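Local coordinates for protein NegoA.19184.a (Neisseria gonorrhoeae, PDB 5UEB) that is of unknown function, a hypothetical protein of the DUF4265 family built from two antiparallel beta sheets and two helices, at residues I56-R61 with F68-K73; M9-T14 with G37-Q42; T79-V84 with E108-V113. All blocks are in the same frame, centred on the assembly; numbering follows the deposited sequence.

Contact 1: residues I56-R61 with F68-K73; sequences IVAIER and FDHLIK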
loop_
_atom_site.group_PDB
_atom_site.type_symbol
_atom_site.label_atom_id
_atom_site.label_comp_id
_atom_site.label_asym_id
_atom_site.label_seq_id
_atom_site.Cartn_x
_atom_site.Cartn_y
_atom_site.Cartn_z
ATOM N N ILE B 56 -9.975 3.018 -8.918
ATOM C CA ILE B 56 -9.355 2.553 -10.156
ATOM C C ILE B 56 -8.007 1.947 -9.800
ATOM O O ILE B 56 -7.199 2.580 -9.111
ATOM C CB ILE B 56 -9.200 3.692 -11.181
ATOM C CG1 ILE B 56 -10.566 4.240 -11.590
ATOM C CG2 ILE B 56 -8.457 3.200 -12.427
ATOM C CD1 ILE B 56 -10.491 5.539 -12.400
ATOM N N VAL B 57 -7.768 0.720 -10.250
ATOM C CA VAL B 57 -6.582 -0.026 -9.857
ATOM C C VAL B 57 -5.887 -0.577 -11.093
ATOM O O VAL B 57 -6.511 -0.811 -12.136
ATOM C CB VAL B 57 -6.896 -1.166 -8.859
ATOM C CG1 VAL B 57 -7.548 -0.613 -7.584
ATOM C CG2 VAL B 57 -7.779 -2.228 -9.520
ATOM N N ALA B 58 -4.580 -0.762 -10.972
ATOM C CA ALA B 58 -3.774 -1.439 -11.974
ATOM C C ALA B 58 -3.775 -2.936 -11.702
ATOM O O ALA B 58 -3.884 -3.380 -10.556
ATOM C CB ALA B 58 -2.339 -0.921 -11.946
ATOM N N ILE B 59 -3.640 -3.717 -12.774
ATOM C CA ILE B 59 -3.818 -5.158 -12.701
ATOM C C ILE B 59 -2.634 -5.853 -13.361
ATOM O O ILE B 59 -1.882 -5.261 -14.141
ATOM C CB ILE B 59 -5.138 -5.591 -13.363
ATOM C CG1 ILE B 59 -5.123 -5.208 -14.839
ATOM C CG2 ILE B 59 -6.318 -4.911 -12.671
ATOM C CD1 ILE B 59 -6.429 -5.564 -15.594
ATOM N N GLU B 60 -2.469 -7.133 -13.014
ATOM C CA GLU B 60 -1.476 -8.012 -13.618
ATOM C C GLU B 60 -2.160 -9.310 -14.008
ATOM O O GLU B 60 -3.013 -9.810 -13.273
ATOM C CB GLU B 60 -0.374 -8.381 -12.628
ATOM C CG GLU B 60 0.609 -7.288 -12.324
ATOM C CD GLU B 60 1.840 -7.815 -11.598
ATOM O OE1 GLU B 60 1.759 -8.907 -10.995
ATOM O OE2 GLU B 60 2.889 -7.143 -11.637
ATOM N N ARG B 61 -1.750 -9.872 -15.142
ATOM C CA ARG B 61 -2.267 -11.152 -15.609
ATOM C C ARG B 61 -1.297 -12.272 -15.251
ATOM O O ARG B 61 -0.094 -12.177 -15.522
ATOM C CB ARG B 61 -2.489 -11.129 -17.124
ATOM C CG ARG B 61 -3.057 -12.410 -17.695
ATOM C CD ARG B 61 -3.420 -12.233 -19.164
ATOM N NE ARG B 61 -3.988 -13.460 -19.710
ATOM C CZ ARG B 61 -3.285 -14.402 -20.328
ATOM N NH1 ARG B 61 -1.978 -14.252 -20.492
ATOM N NH2 ARG B 61 -3.894 -15.487 -20.793
ATOM N N PHE B 68 -5.174 -7.800 -8.687
ATOM C CA PHE B 68 -4.870 -6.443 -8.250
ATOM C C PHE B 68 -3.362 -6.278 -8.130
ATOM O O PHE B 68 -2.680 -7.132 -7.557
ATOM C CB PHE B 68 -5.506 -6.205 -6.876
ATOM C CG PHE B 68 -5.006 -4.959 -6.178
ATOM C CD1 PHE B 68 -5.539 -3.716 -6.490
ATOM C CD2 PHE B 68 -4.017 -5.036 -5.214
ATOM C CE1 PHE B 68 -5.082 -2.572 -5.856
ATOM C CE2 PHE B 68 -3.548 -3.894 -4.575
ATOM C CZ PHE B 68 -4.096 -2.657 -4.893
ATOM N N ASP B 69 -2.837 -5.168 -8.643
ATOM C CA ASP B 69 -1.429 -4.850 -8.441
ATOM C C ASP B 69 -1.204 -3.637 -7.552
ATOM O O ASP B 69 -0.466 -3.730 -6.564
ATOM C CB ASP B 69 -0.685 -4.659 -9.767
ATOM C CG ASP B 69 0.816 -4.632 -9.562
ATOM O OD1 ASP B 69 1.415 -5.718 -9.437
ATOM O OD2 ASP B 69 1.388 -3.535 -9.471
ATOM N N HIS B 70 -1.791 -2.490 -7.894
ATOM C CA HIS B 70 -1.653 -1.295 -7.071
ATOM C C HIS B 70 -2.776 -0.323 -7.399
ATOM O O HIS B 70 -3.434 -0.426 -8.438
ATOM C CB HIS B 70 -0.271 -0.635 -7.236
ATOM C CG HIS B 70 0.034 -0.171 -8.630
ATOM N ND1 HIS B 70 0.601 -0.992 -9.583
ATOM C CD2 HIS B 70 -0.110 1.042 -9.217
ATOM C CE1 HIS B 70 0.777 -0.310 -10.702
ATOM N NE2 HIS B 70 0.353 0.928 -10.507
ATOM N N LEU B 71 -2.996 0.614 -6.482
ATOM C CA LEU B 71 -4.015 1.643 -6.655
ATOM C C LEU B 71 -3.547 2.676 -7.676
ATOM O O LEU B 71 -2.389 3.108 -7.655
ATOM C CB LEU B 71 -4.264 2.322 -5.300
ATOM C CG LEU B 71 -5.318 3.430 -5.253
ATOM C CD1 LEU B 71 -6.702 2.868 -5.509
ATOM C CD2 LEU B 71 -5.262 4.150 -3.897
ATOM N N ILE B 72 -4.445 3.048 -8.587
ATOM C CA ILE B 72 -4.199 4.130 -9.539
ATOM C C ILE B 72 -4.844 5.430 -9.085
ATOM O O ILE B 72 -4.195 6.476 -9.055
ATOM C CB ILE B 72 -4.662 3.737 -10.961
ATOM C CG1 ILE B 72 -3.729 2.675 -11.553
ATOM C CG2 ILE B 72 -4.715 4.972 -11.872
ATOM C CD1 ILE B 72 -2.338 3.177 -11.909
ATOM N N LYS B 73 -6.131 5.386 -8.738
ATOM C CA LYS B 73 -6.835 6.592 -8.302
ATOM C C LYS B 73 -7.905 6.194 -7.295
ATOM O O LYS B 73 -8.842 5.463 -7.630
ATOM C CB LYS B 73 -7.461 7.319 -9.497
ATOM C CG LYS B 73 -8.206 8.597 -9.120
ATOM C CD LYS B 73 -8.782 9.282 -10.360
ATOM C CE LYS B 73 -9.448 10.602 -10.001
ATOM N NZ LYS B 73 -10.129 11.210 -11.178
#
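V57 and F68 form the apolar centre of this hairpin. V57 CG1 meets the edge of the F68 ring nearly in its plane, 3.6 Å from CE1, and the two side chains cross at about a right angle. F68 starts out away from the partner strand, but its ring end comes back to V57; L13 of strand 10-18 packs against both. L71 CD1 also comes to V57 CG1, at 4.1 Å. A58 and H70, an antiparallel hydrogen-bonded pair, lie on the other face of the sheet. H70 CG sits between its backbone N and carbonyl carbon (chi1 61°), and the imidazole presents one face to A58 CB, 3.6 Å from the ring centroid, in a CH-pi contact. I72 CG1 flanks the same methyl at 3.9 Å from A58 CB.

Two classic beta bulges interrupt the pairing. D69 and H70 both face A58, whose O accepts from D69 N and whose N donates to H70 O. I72 and K73 face I56, whose O takes both I72 N at 2.8 Å and K73 N at 3.0 Å.

At the polar edge, H70 ND1 gives a nearly straight bond of 2.7 Å to the anti lone pair of D69 OD2, which lies in the imidazole plane and holds the ring's rotation. The other carboxylate oxygen, D69 OD1, comes within 3.0 Å of E60 OE2, the two carboxylate planes 30° apart. K10 NZ of the second subunit forms salt bridges to D69 OD1 and E60 OE2, so the close acidic pair is probably stabilised by a shared cation across the subunit interface.

Contact 2: residues M9-T14 with G37-Q42; sequences MKSKLT and GNFLIQ. With EDO (1,2-ethanediol), chain M.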
loop_
_atom_site.group_PDB
_atom_site.type_symbol
_atom_site.label_atom_id
_atom_site.label_comp_id
_atom_site.label_asym_id
_atom_site.label_seq_id
_atom_site.Cartn_x
_atom_site.Cartn_y
_atom_site.Cartn_z
ATOM N N MET B 9 -17.150 -4.280 -21.461
ATOM C CA MET B 9 -15.881 -4.733 -20.882
ATOM C C MET B 9 -15.967 -5.076 -19.394
ATOM O O MET B 9 -15.085 -4.713 -18.606
ATOM C CB MET B 9 -14.761 -3.730 -21.170
ATOM C CG MET B 9 -14.560 -3.469 -22.648
ATOM S SD MET B 9 -13.002 -2.638 -22.951
ATOM C CE MET B 9 -13.231 -2.069 -24.640
ATOM N N LYS B 10 -17.010 -5.795 -18.984
ATOM C CA LYS B 10 -17.072 -6.265 -17.607
ATOM C C LYS B 10 -15.944 -7.258 -17.343
ATOM O O LYS B 10 -15.522 -8.021 -18.230
ATOM C CB LYS B 10 -18.407 -6.952 -17.321
ATOM C CG LYS B 10 -19.657 -6.234 -17.830
ATOM C CD LYS B 10 -19.684 -4.749 -17.502
ATOM C CE LYS B 10 -19.619 -4.500 -15.995
ATOM N NZ LYS B 10 -19.811 -3.040 -15.720
ATOM N N SER B 11 -15.456 -7.255 -16.106
ATOM C CA SER B 11 -14.358 -8.138 -15.753
ATOM C C SER B 11 -14.396 -8.440 -14.260
ATOM O O SER B 11 -15.245 -7.935 -13.509
ATOM C CB SER B 11 -13.021 -7.543 -16.204
ATOM O OG SER B 11 -11.963 -8.484 -16.082
ATOM N N LYS B 12 -13.473 -9.305 -13.848
ATOM C CA LYS B 12 -13.282 -9.691 -12.458
ATOM C C LYS B 12 -11.801 -9.609 -12.128
ATOM O O LYS B 12 -10.937 -9.907 -12.966
ATOM C CB LYS B 12 -13.698 -11.150 -12.222
ATOM C CG LYS B 12 -15.010 -11.579 -12.836
ATOM C CD LYS B 12 -16.169 -11.051 -12.049
ATOM C CE LYS B 12 -17.442 -11.810 -12.415
ATOM N NZ LYS B 12 -18.628 -11.175 -11.789
ATOM N N LEU B 13 -11.520 -9.230 -10.883
ATOM C CA LEU B 13 -10.160 -9.107 -10.384
ATOM C C LEU B 13 -10.047 -9.873 -9.074
ATOM O O LEU B 13 -10.959 -9.818 -8.248
ATOM C CB LEU B 13 -9.933 -7.627 -10.082
ATOM C CG LEU B 13 -8.522 -7.176 -9.811
ATOM C CD1 LEU B 13 -7.700 -7.561 -11.004
ATOM C CD2 LEU B 13 -8.571 -5.686 -9.621
ATOM N N THR B 14 -8.928 -10.579 -8.874
ATOM C CA THR B 14 -8.618 -11.186 -7.578
ATOM C C THR B 14 -7.665 -10.283 -6.798
ATOM O O THR B 14 -6.631 -9.868 -7.319
ATOM C CB THR B 14 -7.995 -12.571 -7.755
ATOM O OG1 THR B 14 -8.940 -13.433 -8.398
ATOM C CG2 THR B 14 -7.602 -13.171 -6.395
ATOM N N GLY B 37 -6.529 0.363 -19.756
ATOM C CA GLY B 37 -6.089 -0.927 -19.275
ATOM C C GLY B 37 -6.202 -1.117 -17.780
ATOM O O GLY B 37 -5.889 -2.209 -17.286
ATOM N N ASN B 38 -6.622 -0.093 -17.042
ATOM C CA ASN B 38 -6.846 -0.234 -15.611
ATOM C C ASN B 38 -8.249 -0.773 -15.351
ATOM O O ASN B 38 -9.021 -1.035 -16.278
ATOM C CB ASN B 38 -6.606 1.097 -14.907
ATOM C CG ASN B 38 -5.142 1.494 -14.926
ATOM O OD1 ASN B 38 -4.265 0.654 -14.717
ATOM N ND2 ASN B 38 -4.865 2.764 -15.211
ATOM N N PHE B 39 -8.586 -0.951 -14.073
ATOM C CA PHE B 39 -9.782 -1.689 -13.667
ATOM C C PHE B 39 -10.587 -0.824 -12.705
ATOM O O PHE B 39 -10.067 -0.394 -11.666
ATOM C CB PHE B 39 -9.353 -3.000 -12.999
ATOM C CG PHE B 39 -10.474 -3.964 -12.691
ATOM C CD1 PHE B 39 -11.323 -3.762 -11.606
ATOM C CD2 PHE B 39 -10.620 -5.127 -13.435
ATOM C CE1 PHE B 39 -12.323 -4.687 -11.306
ATOM C CE2 PHE B 39 -11.624 -6.051 -13.144
ATOM C CZ PHE B 39 -12.477 -5.830 -12.091
ATOM N N LEU B 40 -11.846 -0.557 -13.048
ATOM C CA LEU B 40 -12.752 0.185 -12.175
ATOM C C LEU B 40 -13.500 -0.806 -11.289
ATOM O O LEU B 40 -14.258 -1.638 -11.795
ATOM C CB LEU B 40 -13.744 0.988 -13.019
ATOM C CG LEU B 40 -14.857 1.756 -12.288
ATOM C CD1 LEU B 40 -14.250 2.861 -11.439
ATOM C CD2 LEU B 40 -15.872 2.337 -13.285
ATOM N N ILE B 41 -13.286 -0.722 -9.971
ATOM C CA ILE B 41 -13.940 -1.622 -9.026
ATOM C C ILE B 41 -15.395 -1.205 -8.870
ATOM O O ILE B 41 -15.685 -0.035 -8.593
ATOM C CB ILE B 41 -13.203 -1.591 -7.674
ATOM C CG1 ILE B 41 -11.805 -2.202 -7.834
ATOM C CG2 ILE B 41 -14.005 -2.337 -6.604
ATOM C CD1 ILE B 41 -10.915 -2.021 -6.582
ATOM N N GLN B 42 -16.322 -2.156 -9.060
ATOM C CA GLN B 42 -17.749 -1.849 -9.037
ATOM C C GLN B 42 -18.515 -2.618 -7.963
ATOM O O GLN B 42 -19.744 -2.735 -8.037
ATOM C CB GLN B 42 -18.346 -2.062 -10.429
ATOM C CG GLN B 42 -17.718 -1.125 -11.457
ATOM C CD GLN B 42 -18.370 -1.246 -12.801
ATOM O OE1 GLN B 42 -18.482 -2.344 -13.349
ATOM N NE2 GLN B 42 -18.818 -0.119 -13.353
HETATM C C1 EDO M . -10.150 -13.261 -11.327
HETATM O O1 EDO M . -8.771 -13.286 -10.933
HETATM C C2 EDO M . -10.273 -13.924 -12.694
HETATM O O2 EDO M . -9.554 -13.143 -13.656
#
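F39 CG is anti to its backbone N (chi1 -172°) and L13 CG likewise (chi1 -168°), each beside its own carbonyl carbon. The two side chains slide past each other in opposite directions. The setting is a five-stranded antiparallel sheet that curls into a barrel-like closure, in which 10-14 and 39-41 are not neighbours but pass at 81°, their axes 8.5 Å apart, with side chains between them. L13 CB lies over one face of the F39 ring, 3.9 Å from its centroid, in a CH-pi contact offset toward the rim; L13 CD2 is nearest F39 CD1, at 3.9 Å. S11 CB approaches F39 CE2 obliquely at 3.7 Å, and the backbone N of K12 stands at the ring edge. I59 of strand 56-62 packs on both L13 and F39.

T14 OG1 makes a short contact of 2.5 Å, doubtful as a bond, with O1 of a 1,2-ethanediol, probably from the crystallisation liquor; the diol is hydrogen-bonded to L66 O. Toward the surface, the K10 chain bends at chi2 and chi3 to cross Q42 at about a right angle. K10 NZ, also bonded to N32 OD1, donates to Q42 OE1 at 2.8 Å, in the amide plane and on a lone pair.

Contact 3: residues T79-V84 with E108-V113; sequences TINIVV and ENYLSV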
loop_
_atom_site.group_PDB
_atom_site.type_symbol
_atom_site.label_atom_id
_atom_site.label_comp_id
_atom_site.label_asym_id
_atom_site.label_seq_id
_atom_site.Cartn_x
_atom_site.Cartn_y
_atom_site.Cartn_z
ATOM N N THR B 79 -14.702 2.583 3.127
ATOM C CA THR B 79 -15.240 1.237 3.329
ATOM C C THR B 79 -15.144 0.879 4.807
ATOM O O THR B 79 -14.051 0.908 5.378
ATOM C CB THR B 79 -14.446 0.212 2.517
ATOM O OG1 THR B 79 -14.363 0.627 1.150
ATOM C CG2 THR B 79 -15.107 -1.184 2.590
ATOM N N ILE B 80 -16.282 0.533 5.416
ATOM C CA ILE B 80 -16.372 0.163 6.829
ATOM C C ILE B 80 -16.919 -1.255 6.893
ATOM O O ILE B 80 -17.959 -1.543 6.291
ATOM C CB ILE B 80 -17.302 1.123 7.601
ATOM C CG1 ILE B 80 -16.853 2.587 7.447
ATOM C CG2 ILE B 80 -17.386 0.704 9.073
ATOM C CD1 ILE B 80 -15.469 2.883 7.989
ATOM N N ASN B 81 -16.222 -2.140 7.615
ATOM C CA ASN B 81 -16.688 -3.505 7.857
ATOM C C ASN B 81 -17.401 -3.524 9.203
ATOM O O ASN B 81 -16.893 -2.963 10.178
ATOM C CB ASN B 81 -15.532 -4.502 7.951
ATOM C CG ASN B 81 -14.565 -4.461 6.767
ATOM O OD1 ASN B 81 -13.369 -4.672 6.950
ATOM N ND2 ASN B 81 -15.077 -4.244 5.550
ATOM N N ILE B 82 -18.565 -4.169 9.266
ATOM C CA ILE B 82 -19.356 -4.221 10.498
ATOM C C ILE B 82 -19.817 -5.653 10.705
ATOM O O ILE B 82 -20.400 -6.256 9.799
ATOM C CB ILE B 82 -20.594 -3.302 10.450
ATOM C CG1 ILE B 82 -20.216 -1.877 10.032
ATOM C CG2 ILE B 82 -21.329 -3.337 11.807
ATOM C CD1 ILE B 82 -21.417 -0.947 9.860
ATOM N N VAL B 83 -19.599 -6.183 11.904
ATOM C CA VAL B 83 -20.094 -7.510 12.252
ATOM C C VAL B 83 -20.929 -7.392 13.519
ATOM O O VAL B 83 -20.593 -6.617 14.421
ATOM C CB VAL B 83 -18.945 -8.527 12.399
ATOM C CG1 VAL B 83 -18.043 -8.151 13.524
ATOM C CG2 VAL B 83 -19.497 -9.928 12.615
ATOM N N VAL B 84 -22.039 -8.135 13.576
ATOM C CA VAL B 84 -22.959 -8.062 14.704
ATOM C C VAL B 84 -23.172 -9.446 15.305
ATOM O O VAL B 84 -22.925 -10.484 14.680
ATOM C CB VAL B 84 -24.314 -7.392 14.369
ATOM C CG1 VAL B 84 -24.110 -5.940 14.010
ATOM C CG2 VAL B 84 -25.013 -8.133 13.236
ATOM N N GLU B 108 -25.890 -13.052 7.217
ATOM C CA GLU B 108 -26.838 -12.279 8.006
ATOM C C GLU B 108 -26.190 -11.379 9.051
ATOM O O GLU B 108 -26.862 -10.476 9.561
ATOM C CB GLU B 108 -27.838 -13.212 8.691
ATOM C CG GLU B 108 -28.702 -13.962 7.699
ATOM C CD GLU B 108 -29.453 -13.023 6.773
ATOM O OE1 GLU B 108 -30.364 -12.317 7.252
ATOM O OE2 GLU B 108 -29.121 -12.980 5.568
ATOM N N ASN B 109 -24.915 -11.587 9.380
ATOM C CA ASN B 109 -24.301 -10.874 10.496
ATOM C C ASN B 109 -23.124 -9.995 10.093
ATOM O O ASN B 109 -22.410 -9.499 10.974
ATOM C CB ASN B 109 -23.868 -11.855 11.588
ATOM C CG ASN B 109 -25.003 -12.734 12.060
ATOM O OD1 ASN B 109 -25.045 -13.922 11.752
ATOM N ND2 ASN B 109 -25.935 -12.152 12.805
ATOM N N TYR B 110 -22.901 -9.773 8.802
ATOM C CA TYR B 110 -21.736 -9.028 8.345
ATOM C C TYR B 110 -22.137 -8.115 7.202
ATOM O O TYR B 110 -22.841 -8.538 6.275
ATOM C CB TYR B 110 -20.634 -9.975 7.852
ATOM C CG TYR B 110 -19.316 -9.301 7.516
ATOM C CD1 TYR B 110 -19.083 -8.734 6.262
ATOM C CD2 TYR B 110 -18.294 -9.247 8.454
ATOM C CE1 TYR B 110 -17.876 -8.133 5.960
ATOM C CE2 TYR B 110 -17.083 -8.643 8.163
ATOM C CZ TYR B 110 -16.875 -8.094 6.913
ATOM O OH TYR B 110 -15.666 -7.499 6.639
ATOM N N LEU B 111 -21.674 -6.874 7.267
ATOM C CA LEU B 111 -21.883 -5.898 6.213
ATOM C C LEU B 111 -20.576 -5.187 5.937
ATOM O O LEU B 111 -19.793 -4.923 6.852
ATOM C CB LEU B 111 -22.870 -4.792 6.662
ATOM C CG LEU B 111 -24.364 -5.079 6.733
ATOM C CD1 LEU B 111 -25.097 -3.867 7.285
ATOM C CD2 LEU B 111 -24.880 -5.445 5.348
ATOM N N SER B 112 -20.344 -4.864 4.674
ATOM C CA SER B 112 -19.366 -3.852 4.320
ATOM C C SER B 112 -20.127 -2.674 3.730
ATOM O O SER B 112 -21.001 -2.863 2.875
ATOM C CB SER B 112 -18.333 -4.419 3.349
ATOM O OG SER B 112 -17.146 -3.668 3.364
ATOM N N VAL B 113 -19.808 -1.470 4.204
ATOM C CA VAL B 113 -20.571 -0.260 3.923
ATOM C C VAL B 113 -19.680 0.734 3.202
ATOM O O VAL B 113 -18.558 1.004 3.645
ATOM C CB VAL B 113 -21.117 0.356 5.221
ATOM C CG1 VAL B 113 -21.945 1.600 4.913
ATOM C CG2 VAL B 113 -21.923 -0.687 5.996
#
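I82 N donates to L111 O at 2.8 Å, and L111 N returns the bond to I82 O at 2.9 Å. The same reciprocal exchange joins I80 and V113, and V84 N to N109 O adds a further link. CA-H...O contacts lie between them, among them T79 CA to V113 O.

One face of the pair carries N81, Y110, S112 and V83. The N81 and Y110 side chains lie side by side, pointing the same way, the amide and ring planes 31° apart. Y110 CG is anti to the backbone N (chi1 -173°), beside the carbonyl carbon. I82 O lies over one face of the ring, V83 CB approaches it obliquely, and the phenol oxygen OH comes within 3.2 Å of N81 CG. Y110 OH is hydrogen-bonded to L46 O, while F47 meets the ring. In one of two conformers, S112 OG accepts a weak bond from N81 ND2 and is hydrogen-bonded to P45 O.

On the opposite face the I82 and V113 side chains cross obliquely, CD1 to CG2 3.9 Å, and I80 and L111 point to the same side; F88 touches both I82 and L111. Hydrogen-bonded and non-hydrogen-bonded pairs thus alternate without a bulge, as in a regular antiparallel sheet, with 110-115 and 78-84 as the two inner strands of the order 102-105, 110-115, 78-84, 137-143.

In the fold
Contacts 1 and 2 belong to the same five-stranded antiparallel sheet, their centres about 9 Å apart. They touch directly: strands 39-41 and 56-62 are neighbours linked by a probable hydrogen bond from F39 N to V57 O, and F68 N probably bonds to T14 O, bringing the outermost strands 10-18 and 65-73 together in a barrel-like closure. Contact 3 lies in the separate four-stranded sheet, on the opposite side of the chain's centre, about 25 Å from contact 1 and 23 Å from contact 2 between centres. The three follow in series as 2, 1, 3, strand 65-73 leading on to strand 78-84, so the chain completes one sheet before building the other.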